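Local coordinates for epidermin decarboxylase (Staphylococcus epidermidis, PDB 1G63), which catalyses the FMN-dependent oxidative decarboxylation of the C-terminal cysteine of the epidermin precursor, creating a carbon-carbon double bond in the peptide, at residues 1-15 with 29-43. Residues are numbered along the deposited sequence; the frame is centred on the assembly and turned at random.
With FMN (flavin mononucleotide), chain N.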
ATOM      1  N   MET B   1     -22.580 -13.551  41.937  1.00 68.02           N
ATOM      2  CA  MET B   1     -22.221 -12.506  40.936  1.00 67.85           C
ATOM      3  C   MET B   1     -23.490 -11.854  40.396  1.00 66.75           C
ATOM      4  O   MET B   1     -24.538 -12.499  40.324  1.00 67.15           O
ATOM      5  CB  MET B   1     -21.394 -13.139  39.821  1.00 69.28           C
ATOM      6  CG  MET B   1     -20.222 -13.943  40.370  1.00 70.07           C
ATOM      7  SD  MET B   1     -18.993 -14.379  39.142  1.00 72.66           S
ATOM      8  CE  MET B   1     -17.645 -13.335  39.642  1.00 71.64           C
ATOM      9  N   TYR B   2     -23.393 -10.583  40.003  1.00 64.51           N
ATOM     10  CA  TYR B   2     -24.558  -9.828  39.544  1.00 61.94           C
ATOM     11  C   TYR B   2     -24.996  -9.862  38.081  1.00 59.98           C
ATOM     12  O   TYR B   2     -26.051  -9.313  37.741  1.00 60.26           O
ATOM     13  CB  TYR B   2     -24.408  -8.367  39.959  1.00 62.23           C
ATOM     14  CG  TYR B   2     -24.162  -8.171  41.431  1.00 63.12           C
ATOM     15  CD1 TYR B   2     -22.895  -8.363  41.975  1.00 63.71           C
ATOM     16  CD2 TYR B   2     -25.198  -7.784  42.282  1.00 63.53           C
ATOM     17  CE1 TYR B   2     -22.661  -8.171  43.333  1.00 65.20           C
ATOM     18  CE2 TYR B   2     -24.978  -7.590  43.639  1.00 64.72           C
ATOM     19  CZ  TYR B   2     -23.708  -7.784  44.158  1.00 65.68           C
ATOM     20  OH  TYR B   2     -23.488  -7.581  45.502  1.00 67.58           O
ATOM     21  N   GLY B   3     -24.220 -10.487  37.209  1.00 56.09           N
ATOM     22  CA  GLY B   3     -24.627 -10.511  35.816  1.00 51.81           C
ATOM     23  C   GLY B   3     -23.643  -9.787  34.914  1.00 48.85           C
ATOM     24  O   GLY B   3     -22.749  -9.083  35.390  1.00 48.14           O
ATOM     25  N   LYS B   4     -23.820  -9.948  33.607  1.00 44.44           N
ATOM     26  CA  LYS B   4     -22.928  -9.347  32.626  1.00 40.80           C
ATOM     27  C   LYS B   4     -22.794  -7.823  32.665  1.00 36.69           C
ATOM     28  O   LYS B   4     -23.776  -7.087  32.689  1.00 34.27           O
ATOM     29  CB  LYS B   4     -23.327  -9.818  31.224  1.00 42.07           C
ATOM     30  CG  LYS B   4     -23.196 -11.322  31.052  1.00 41.98           C
ATOM     31  CD  LYS B   4     -23.632 -11.776  29.681  1.00 42.91           C
ATOM     32  CE  LYS B   4     -23.579 -13.289  29.583  1.00 43.66           C
ATOM     33  NZ  LYS B   4     -24.055 -13.783  28.263  1.00 44.33           N
ATOM     34  N   LEU B   5     -21.547  -7.372  32.678  1.00 34.10           N
ATOM     35  CA  LEU B   5     -21.225  -5.954  32.717  1.00 32.56           C
ATOM     36  C   LEU B   5     -20.352  -5.544  31.528  1.00 31.85           C
ATOM     37  O   LEU B   5     -19.376  -6.219  31.190  1.00 31.12           O
ATOM     38  CB  LEU B   5     -20.516  -5.623  34.033  1.00 31.53           C
ATOM     39  CG  LEU B   5     -20.056  -4.175  34.260  1.00 32.48           C
ATOM     40  CD1 LEU B   5     -20.054  -3.873  35.740  1.00 31.81           C
ATOM     41  CD2 LEU B   5     -18.678  -3.950  33.664  1.00 30.60           C
ATOM     42  N   LEU B   6     -20.714  -4.432  30.896  1.00 30.59           N
ATOM     43  CA  LEU B   6     -19.968  -3.920  29.753  1.00 29.66           C
ATOM     44  C   LEU B   6     -19.256  -2.618  30.091  1.00 29.10           C
ATOM     45  O   LEU B   6     -19.852  -1.708  30.669  1.00 28.26           O
ATOM     46  CB  LEU B   6     -20.902  -3.679  28.565  1.00 27.62           C
ATOM     47  CG  LEU B   6     -20.310  -2.923  27.366  1.00 27.28           C
ATOM     48  CD1 LEU B   6     -19.094  -3.663  26.824  1.00 27.21           C
ATOM     49  CD2 LEU B   6     -21.364  -2.762  26.284  1.00 24.80           C
ATOM     50  N   ILE B   7     -17.974  -2.542  29.747  1.00 28.56           N
ATOM     51  CA  ILE B   7     -17.205  -1.331  29.985  1.00 27.57           C
ATOM     52  C   ILE B   7     -17.021  -0.625  28.649  1.00 27.55           C
ATOM     53  O   ILE B   7     -16.552  -1.221  27.681  1.00 28.09           O
ATOM     54  CB  ILE B   7     -15.793  -1.613  30.543  1.00 26.93           C
ATOM     55  CG1 ILE B   7     -15.878  -2.165  31.962  1.00 25.71           C
ATOM     56  CG2 ILE B   7     -14.956  -0.319  30.521  1.00 24.42           C
ATOM     57  CD1 ILE B   7     -14.520  -2.527  32.543  1.00 25.45           C
ATOM     58  N   CYS B   8     -17.414   0.640  28.597  1.00 26.40           N
ATOM     59  CA  CYS B   8     -17.237   1.445  27.397  1.00 25.52           C
ATOM     60  C   CYS B   8     -16.111   2.412  27.746  1.00 25.17           C
ATOM     61  O   CYS B   8     -16.315   3.355  28.507  1.00 25.53           O
ATOM     62  CB  CYS B   8     -18.526   2.206  27.057  1.00 23.97           C
ATOM     63  SG  CYS B   8     -19.849   1.134  26.393  1.00 20.39           S
ATOM     64  N   ALA B   9     -14.919   2.148  27.217  1.00 24.43           N
ATOM     65  CA  ALA B   9     -13.745   2.977  27.488  1.00 23.67           C
ATOM     66  C   ALA B   9     -13.507   4.037  26.413  1.00 23.33           C
ATOM     67  O   ALA B   9     -13.576   3.760  25.216  1.00 20.89           O
ATOM     68  CB  ALA B   9     -12.511   2.095  27.635  1.00 22.58           C
ATOM     69  N   THR B  10     -13.213   5.252  26.859  1.00 23.87           N
ATOM     70  CA  THR B  10     -12.972   6.367  25.956  1.00 22.80           C
ATOM     71  C   THR B  10     -11.541   6.889  26.065  1.00 24.59           C
ATOM     72  O   THR B  10     -10.783   6.497  26.969  1.00 22.82           O
ATOM     73  CB  THR B  10     -13.974   7.518  26.221  1.00 22.27           C
ATOM     74  OG1 THR B  10     -13.744   8.087  27.517  1.00 20.30           O
ATOM     75  CG2 THR B  10     -15.402   6.990  26.147  1.00 19.29           C
ATOM     76  N   ALA B  11     -11.190   7.782  25.141  1.00 24.68           N
ATOM     77  CA  ALA B  11      -9.849   8.350  25.056  1.00 26.07           C
ATOM     78  C   ALA B  11      -9.400   9.249  26.203  1.00 27.59           C
ATOM     79  O   ALA B  11      -9.048  10.413  26.008  1.00 27.63           O
ATOM     80  CB  ALA B  11      -9.680   9.075  23.727  1.00 25.20           C
ATOM     81  N   SER B  12      -9.419   8.692  27.403  1.00 29.76           N
ATOM     82  CA  SER B  12      -8.947   9.386  28.589  1.00 30.96           C
ATOM     83  C   SER B  12      -7.583   8.768  28.871  1.00 31.37           C
ATOM     84  O   SER B  12      -7.383   7.578  28.648  1.00 31.13           O
ATOM     85  CB  SER B  12      -9.865   9.125  29.779  1.00 32.54           C
ATOM     86  OG  SER B  12      -9.171   9.339  31.001  1.00 31.63           O
ATOM     87  N   ILE B  13      -6.644   9.571  29.352  1.00 32.56           N
ATOM     88  CA  ILE B  13      -5.310   9.074  29.648  1.00 32.20           C
ATOM     89  C   ILE B  13      -5.352   7.826  30.531  1.00 32.74           C
ATOM     90  O   ILE B  13      -4.520   6.932  30.388  1.00 32.17           O
ATOM     91  CB  ILE B  13      -4.450  10.168  30.345  1.00 33.21           C
ATOM     92  CG1 ILE B  13      -3.039   9.643  30.614  1.00 32.26           C
ATOM     93  CG2 ILE B  13      -5.113  10.606  31.647  1.00 32.13           C
ATOM     94  CD1 ILE B  13      -2.301   9.194  29.374  1.00 32.91           C
ATOM     95  N   ASN B  14      -6.329   7.756  31.433  1.00 33.15           N
ATOM     96  CA  ASN B  14      -6.422   6.607  32.329  1.00 34.48           C
ATOM     97  C   ASN B  14      -6.922   5.320  31.707  1.00 33.88           C
ATOM     98  O   ASN B  14      -7.035   4.308  32.397  1.00 34.07           O
ATOM     99  CB  ASN B  14      -7.275   6.945  33.548  1.00 35.61           C
ATOM    100  CG  ASN B  14      -6.591   7.921  34.465  1.00 36.22           C
ATOM    101  OD1 ASN B  14      -6.960   9.092  34.532  1.00 38.30           O
ATOM    102  ND2 ASN B  14      -5.569   7.451  35.165  1.00 36.71           N
ATOM    103  N   VAL B  15      -7.220   5.344  30.414  1.00 33.11           N
ATOM    104  CA  VAL B  15      -7.676   4.133  29.751  1.00 33.06           C
ATOM    105  C   VAL B  15      -6.509   3.139  29.727  1.00 33.88           C
ATOM    106  O   VAL B  15      -6.706   1.939  29.536  1.00 32.95           O
ATOM    107  CB  VAL B  15      -8.152   4.421  28.311  1.00 31.99           C
ATOM    108  CG1 VAL B  15      -6.981   4.842  27.448  1.00 31.70           C
ATOM    109  CG2 VAL B  15      -8.846   3.197  27.741  1.00 29.78           C
ATOM    110  N   PHE B  29     -18.983  -9.793  38.712  1.00 48.07           N
ATOM    111  CA  PHE B  29     -19.947  -9.936  37.619  1.00 45.93           C
ATOM    112  C   PHE B  29     -19.673 -11.159  36.753  1.00 46.11           C
ATOM    113  O   PHE B  29     -18.524 -11.444  36.412  1.00 45.25           O
ATOM    114  CB  PHE B  29     -19.955  -8.669  36.750  1.00 43.07           C
ATOM    115  CG  PHE B  29     -20.248  -7.407  37.519  1.00 39.21           C
ATOM    116  CD1 PHE B  29     -19.242  -6.757  38.225  1.00 37.64           C
ATOM    117  CD2 PHE B  29     -21.540  -6.886  37.562  1.00 37.79           C
ATOM    118  CE1 PHE B  29     -19.514  -5.603  38.968  1.00 36.94           C
ATOM    119  CE2 PHE B  29     -21.827  -5.739  38.299  1.00 36.94           C
ATOM    120  CZ  PHE B  29     -20.807  -5.095  39.005  1.00 36.73           C
ATOM    121  N   ASP B  30     -20.743 -11.874  36.404  1.00 46.94           N
ATOM    122  CA  ASP B  30     -20.655 -13.091  35.592  1.00 47.21           C
ATOM    123  C   ASP B  30     -19.671 -12.936  34.450  1.00 45.82           C
ATOM    124  O   ASP B  30     -18.850 -13.810  34.184  1.00 45.72           O
ATOM    125  CB  ASP B  30     -22.033 -13.445  35.033  1.00 49.87           C
ATOM    126  CG  ASP B  30     -23.040 -13.763  36.122  1.00 52.19           C
ATOM    127  OD1 ASP B  30     -24.255 -13.729  35.833  1.00 54.28           O
ATOM    128  OD2 ASP B  30     -22.619 -14.050  37.263  1.00 54.44           O
ATOM    129  N   GLU B  31     -19.777 -11.807  33.771  1.00 46.05           N
ATOM    130  CA  GLU B  31     -18.908 -11.478  32.656  1.00 43.60           C
ATOM    131  C   GLU B  31     -18.611  -9.989  32.690  1.00 42.13           C
ATOM    132  O   GLU B  31     -19.406  -9.194  33.199  1.00 40.79           O
ATOM    133  CB  GLU B  31     -19.589 -11.817  31.324  1.00 43.59           C
ATOM    134  CG  GLU B  31     -19.317 -13.209  30.793  1.00 44.69           C
ATOM    135  CD  GLU B  31     -19.950 -13.448  29.432  1.00 46.24           C
ATOM    136  OE1 GLU B  31     -19.923 -12.528  28.589  1.00 47.20           O
ATOM    137  OE2 GLU B  31     -20.466 -14.561  29.194  1.00 46.89           O
ATOM    138  N   VAL B  32     -17.450  -9.621  32.169  1.00 40.70           N
ATOM    139  CA  VAL B  32     -17.062  -8.227  32.070  1.00 39.00           C
ATOM    140  C   VAL B  32     -16.431  -8.106  30.690  1.00 37.74           C
ATOM    141  O   VAL B  32     -15.333  -8.599  30.439  1.00 38.29           O
ATOM    142  CB  VAL B  32     -16.078  -7.816  33.175  1.00 39.48           C
ATOM    143  CG1 VAL B  32     -15.002  -8.846  33.304  1.00 42.61           C
ATOM    144  CG2 VAL B  32     -15.477  -6.451  32.857  1.00 39.45           C
ATOM    145  N   ASN B  33     -17.175  -7.482  29.785  1.00 36.02           N
ATOM    146  CA  ASN B  33     -16.742  -7.298  28.410  1.00 33.48           C
ATOM    147  C   ASN B  33     -16.352  -5.841  28.186  1.00 32.98           C
ATOM    148  O   ASN B  33     -16.652  -4.974  29.008  1.00 32.63           O
ATOM    149  CB  ASN B  33     -17.869  -7.720  27.471  1.00 31.78           C
ATOM    150  CG  ASN B  33     -18.330  -9.147  27.726  1.00 30.05           C
ATOM    151  OD1 ASN B  33     -19.522  -9.418  27.796  1.00 31.49           O
ATOM    152  ND2 ASN B  33     -17.387 -10.061  27.859  1.00 29.57           N
ATOM    153  N   ILE B  34     -15.688  -5.560  27.072  1.00 31.42           N
ATOM    154  CA  ILE B  34     -15.256  -4.197  26.829  1.00 30.25           C
ATOM    155  C   ILE B  34     -15.416  -3.718  25.380  1.00 29.42           C
ATOM    156  O   ILE B  34     -15.368  -4.502  24.431  1.00 29.08           O
ATOM    157  CB  ILE B  34     -13.798  -4.040  27.312  1.00 28.43           C
ATOM    158  CG1 ILE B  34     -13.416  -2.562  27.366  1.00 28.40           C
ATOM    159  CG2 ILE B  34     -12.879  -4.856  26.433  1.00 28.16           C
ATOM    160  CD1 ILE B  34     -12.261  -2.272  28.297  1.00 27.36           C
ATOM    161  N   LEU B  35     -15.623  -2.415  25.236  1.00 28.32           N
ATOM    162  CA  LEU B  35     -15.820  -1.774  23.941  1.00 28.60           C
ATOM    163  C   LEU B  35     -15.083  -0.427  24.007  1.00 27.03           C
ATOM    164  O   LEU B  35     -15.275   0.336  24.946  1.00 26.80           O
ATOM    165  CB  LEU B  35     -17.326  -1.558  23.719  1.00 30.34           C
ATOM    166  CG  LEU B  35     -17.875  -1.181  22.342  1.00 32.23           C
ATOM    167  CD1 LEU B  35     -19.387  -0.992  22.439  1.00 32.20           C
ATOM    168  CD2 LEU B  35     -17.220   0.090  21.850  1.00 34.33           C
ATOM    169  N   PHE B  36     -14.239  -0.137  23.021  1.00 26.03           N
ATOM    170  CA  PHE B  36     -13.474   1.115  23.018  1.00 24.13           C
ATOM    171  C   PHE B  36     -13.925   2.136  21.982  1.00 23.56           C
ATOM    172  O   PHE B  36     -14.545   1.801  20.974  1.00 21.28           O
ATOM    173  CB  PHE B  36     -11.982   0.842  22.773  1.00 25.33           C
ATOM    174  CG  PHE B  36     -11.300   0.073  23.876  1.00 27.49           C
ATOM    175  CD1 PHE B  36     -11.315  -1.318  23.885  1.00 28.33           C
ATOM    176  CD2 PHE B  36     -10.631   0.744  24.903  1.00 26.13           C
ATOM    177  CE1 PHE B  36     -10.667  -2.040  24.902  1.00 29.70           C
ATOM    178  CE2 PHE B  36      -9.983   0.036  25.918  1.00 27.43           C
ATOM    179  CZ  PHE B  36      -9.999  -1.358  25.919  1.00 27.39           C
ATOM    180  N   SER B  37     -13.605   3.397  22.244  1.00 23.91           N
ATOM    181  CA  SER B  37     -13.919   4.460  21.307  1.00 23.61           C
ATOM    182  C   SER B  37     -12.738   4.469  20.327  1.00 23.66           C
ATOM    183  O   SER B  37     -11.616   4.125  20.690  1.00 24.35           O
ATOM    184  CB  SER B  37     -14.008   5.805  22.027  1.00 22.71           C
ATOM    185  OG  SER B  37     -12.730   6.279  22.416  1.00 24.95           O
ATOM    186  N   PRO B  38     -12.977   4.840  19.066  1.00 24.71           N
ATOM    187  CA  PRO B  38     -11.889   4.874  18.077  1.00 24.54           C
ATOM    188  C   PRO B  38     -10.623   5.575  18.573  1.00 25.19           C
ATOM    189  O   PRO B  38      -9.512   5.071  18.396  1.00 26.59           O
ATOM    190  CB  PRO B  38     -12.523   5.603  16.896  1.00 21.11           C
ATOM    191  CG  PRO B  38     -13.949   5.139  16.973  1.00 23.30           C
ATOM    192  CD  PRO B  38     -14.261   5.229  18.453  1.00 23.67           C
ATOM    193  N   SER B  39     -10.790   6.729  19.207  1.00 25.90           N
ATOM    194  CA  SER B  39      -9.648   7.489  19.699  1.00 27.50           C
ATOM    195  C   SER B  39      -8.854   6.831  20.819  1.00 28.87           C
ATOM    196  O   SER B  39      -7.652   7.071  20.956  1.00 29.78           O
ATOM    197  CB  SER B  39     -10.087   8.875  20.163  1.00 26.13           C
ATOM    198  OG  SER B  39     -10.574   9.630  19.082  1.00 27.74           O
ATOM    199  N   SER B  40      -9.508   6.012  21.627  1.00 29.08           N
ATOM    200  CA  SER B  40      -8.798   5.380  22.727  1.00 31.05           C
ATOM    201  C   SER B  40      -7.746   4.391  22.215  1.00 31.61           C
ATOM    202  O   SER B  40      -6.826   4.015  22.932  1.00 31.55           O
ATOM    203  CB  SER B  40      -9.794   4.701  23.683  1.00 29.22           C
ATOM    204  OG  SER B  40     -10.614   3.778  23.003  1.00 30.30           O
ATOM    205  N   LYS B  41      -7.867   3.998  20.955  1.00 34.92           N
ATOM    206  CA  LYS B  41      -6.920   3.060  20.358  1.00 36.04           C
ATOM    207  C   LYS B  41      -5.548   3.688  20.120  1.00 36.44           C
ATOM    208  O   LYS B  41      -4.592   2.999  19.766  1.00 37.02           O
ATOM    209  CB  LYS B  41      -7.507   2.496  19.064  1.00 36.46           C
ATOM    210  CG  LYS B  41      -8.837   1.781  19.320  1.00 39.71           C
ATOM    211  CD  LYS B  41      -9.575   1.385  18.050  1.00 42.36           C
ATOM    212  CE  LYS B  41     -10.935   0.753  18.394  1.00 43.28           C
ATOM    213  NZ  LYS B  41     -11.758   0.441  17.190  1.00 41.32           N
ATOM    214  N   ASN B  42      -5.446   4.996  20.338  1.00 36.84           N
ATOM    215  CA  ASN B  42      -4.175   5.703  20.191  1.00 36.67           C
ATOM    216  C   ASN B  42      -3.428   5.683  21.515  1.00 36.22           C
ATOM    217  O   ASN B  42      -2.305   6.167  21.598  1.00 36.74           O
ATOM    218  CB  ASN B  42      -4.397   7.167  19.818  1.00 38.94           C
ATOM    219  CG  ASN B  42      -4.972   7.339  18.438  1.00 41.44           C
ATOM    220  OD1 ASN B  42      -5.478   8.407  18.107  1.00 44.19           O
ATOM    221  ND2 ASN B  42      -4.893   6.297  17.618  1.00 43.27           N
ATOM    222  N   PHE B  43      -4.056   5.144  22.554  1.00 35.14           N
ATOM    223  CA  PHE B  43      -3.429   5.103  23.868  1.00 35.18           C
ATOM    224  C   PHE B  43      -2.969   3.713  24.263  1.00 35.21           C
ATOM    225  O   PHE B  43      -2.017   3.557  25.029  1.00 34.64           O
ATOM    226  CB  PHE B  43      -4.393   5.603  24.945  1.00 34.77           C
ATOM    227  CG  PHE B  43      -4.753   7.046  24.817  1.00 33.79           C
ATOM    228  CD1 PHE B  43      -5.465   7.505  23.716  1.00 34.25           C
ATOM    229  CD2 PHE B  43      -4.405   7.943  25.814  1.00 33.51           C
ATOM    230  CE1 PHE B  43      -5.833   8.837  23.607  1.00 32.53           C
ATOM    231  CE2 PHE B  43      -4.766   9.276  25.719  1.00 36.04           C
ATOM    232  CZ  PHE B  43      -5.486   9.728  24.607  1.00 35.19           C
TER
HETATM  233  N1  FMN N 501     -10.149  13.877  27.372  1.00 30.19           N
HETATM  234  C2  FMN N 501     -10.855  13.649  28.523  1.00 30.16           C
HETATM  235  O2  FMN N 501     -12.030  13.852  28.635  1.00 31.08           O
HETATM  236  N3  FMN N 501     -10.159  13.143  29.672  1.00 29.52           N
HETATM  237  C4  FMN N 501      -8.836  12.867  29.723  1.00 29.68           C
HETATM  238  O4  FMN N 501      -8.323  12.459  30.777  1.00 30.20           O
HETATM  239  C4A FMN N 501      -8.073  13.139  28.499  1.00 30.21           C
HETATM  240  N5  FMN N 501      -6.777  12.858  28.429  1.00 32.71           N
HETATM  241  C5A FMN N 501      -6.129  12.954  27.230  1.00 31.73           C
HETATM  242  C6  FMN N 501      -4.729  12.546  27.121  1.00 32.44           C
HETATM  243  C7  FMN N 501      -3.983  12.741  25.994  1.00 32.15           C
HETATM  244  C7M FMN N 501      -2.518  12.286  25.917  1.00 30.77           C
HETATM  245  C8  FMN N 501      -4.665  13.158  24.752  1.00 31.77           C
HETATM  246  C8M FMN N 501      -3.920  13.260  23.443  1.00 31.13           C
HETATM  247  C9  FMN N 501      -5.988  13.578  24.845  1.00 29.69           C
HETATM  248  C9A FMN N 501      -6.748  13.495  26.028  1.00 30.45           C
HETATM  249  N10 FMN N 501      -8.115  13.891  26.167  1.00 27.80           N
HETATM  250  C10 FMN N 501      -8.839  13.640  27.326  1.00 28.94           C
HETATM  251  C1' FMN N 501      -8.835  14.424  25.000  1.00 25.95           C
HETATM  252  C2' FMN N 501      -9.610  13.277  24.306  1.00 23.53           C
HETATM  253  O2' FMN N 501      -8.797  12.179  23.885  1.00 23.94           O
HETATM  254  C3' FMN N 501     -10.361  13.816  23.091  1.00 22.46           C
HETATM  255  O3' FMN N 501     -11.351  14.802  23.533  1.00 19.97           O
HETATM  256  C4' FMN N 501     -11.065  12.773  22.234  1.00 23.26           C
HETATM  257  O4' FMN N 501     -11.579  13.362  21.013  1.00 22.15           O
HETATM  258  C5' FMN N 501     -12.182  12.022  22.942  1.00 24.06           C
HETATM  259  O5' FMN N 501     -12.703  10.975  22.096  1.00 25.55           O
HETATM  260  P   FMN N 501     -13.634   9.807  22.630  1.00 21.73           P
HETATM  261  O1P FMN N 501     -14.819  10.450  23.278  1.00 24.48           O
HETATM  262  O2P FMN N 501     -12.828   8.963  23.543  1.00 25.14           O
HETATM  263  O3P FMN N 501     -14.028   9.011  21.334  1.00 25.23           O
HETATM  264  O   HOH W   1     -21.894 -13.014  26.286  1.00 24.68           O
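Ile7 and Ile34 meet across two neighbouring strands, CG2 of Ile7 lying 4.0 Å from CD1 of Ile34, and the same face of the sheet carries Leu5, Val32, Ala9 and Phe36. Farther along it, the Phe36 ring receives the methyl of Ala9 obliquely and CG2 of Val15 at its edge, in plane. Toward the start of the strands, Leu5 CD1 sits over the middle of the Phe29 ring, 3.5 Å from the centroid, a CH-pi contact. The Leu5 torsion (CG trans to the backbone N, chi1 178°) extends the branch over that face, while Gly3 O lies at the ring's edge. On the reverse face, CD1 of Leu6 folds back over the carbonyl of Asn33, and Leu35 reaches helix 98-105.

Strands 5-9 and 32-36 run parallel, their axes 23° apart, and with helix 18-25 they form the first beta-alpha-beta unit of this Rossmann-like fold. Odd-numbered residues of both supply the alternating ladder: Leu5 N binds Glu31 O, Leu5 O accepts from Asn33 N, and the pattern continues to Ser37 N on Ala9 O.

Where the strands end, both turn to the flavin phosphate. Ala11, centre of an inverse gamma turn, donates its N-H to FMN O2P at 2.6 Å and nearly straight (163°), and Ser37 OG gives a second bond to O2P at 2.9 Å. Ala11 O accepts from the ribityl O2', and Phe43 brings CZ within 3.5 Å of FMN C8. Ser12 OG, hydrogen-bonded to Asn115, also closes an ST turn with Asn14 N. At the other end, Lys4 and Glu31 extend side by side, their long salt bridge (NZ to OE2, 3.8 Å) supplemented by a water between Lys4 NZ and Glu31 OE1.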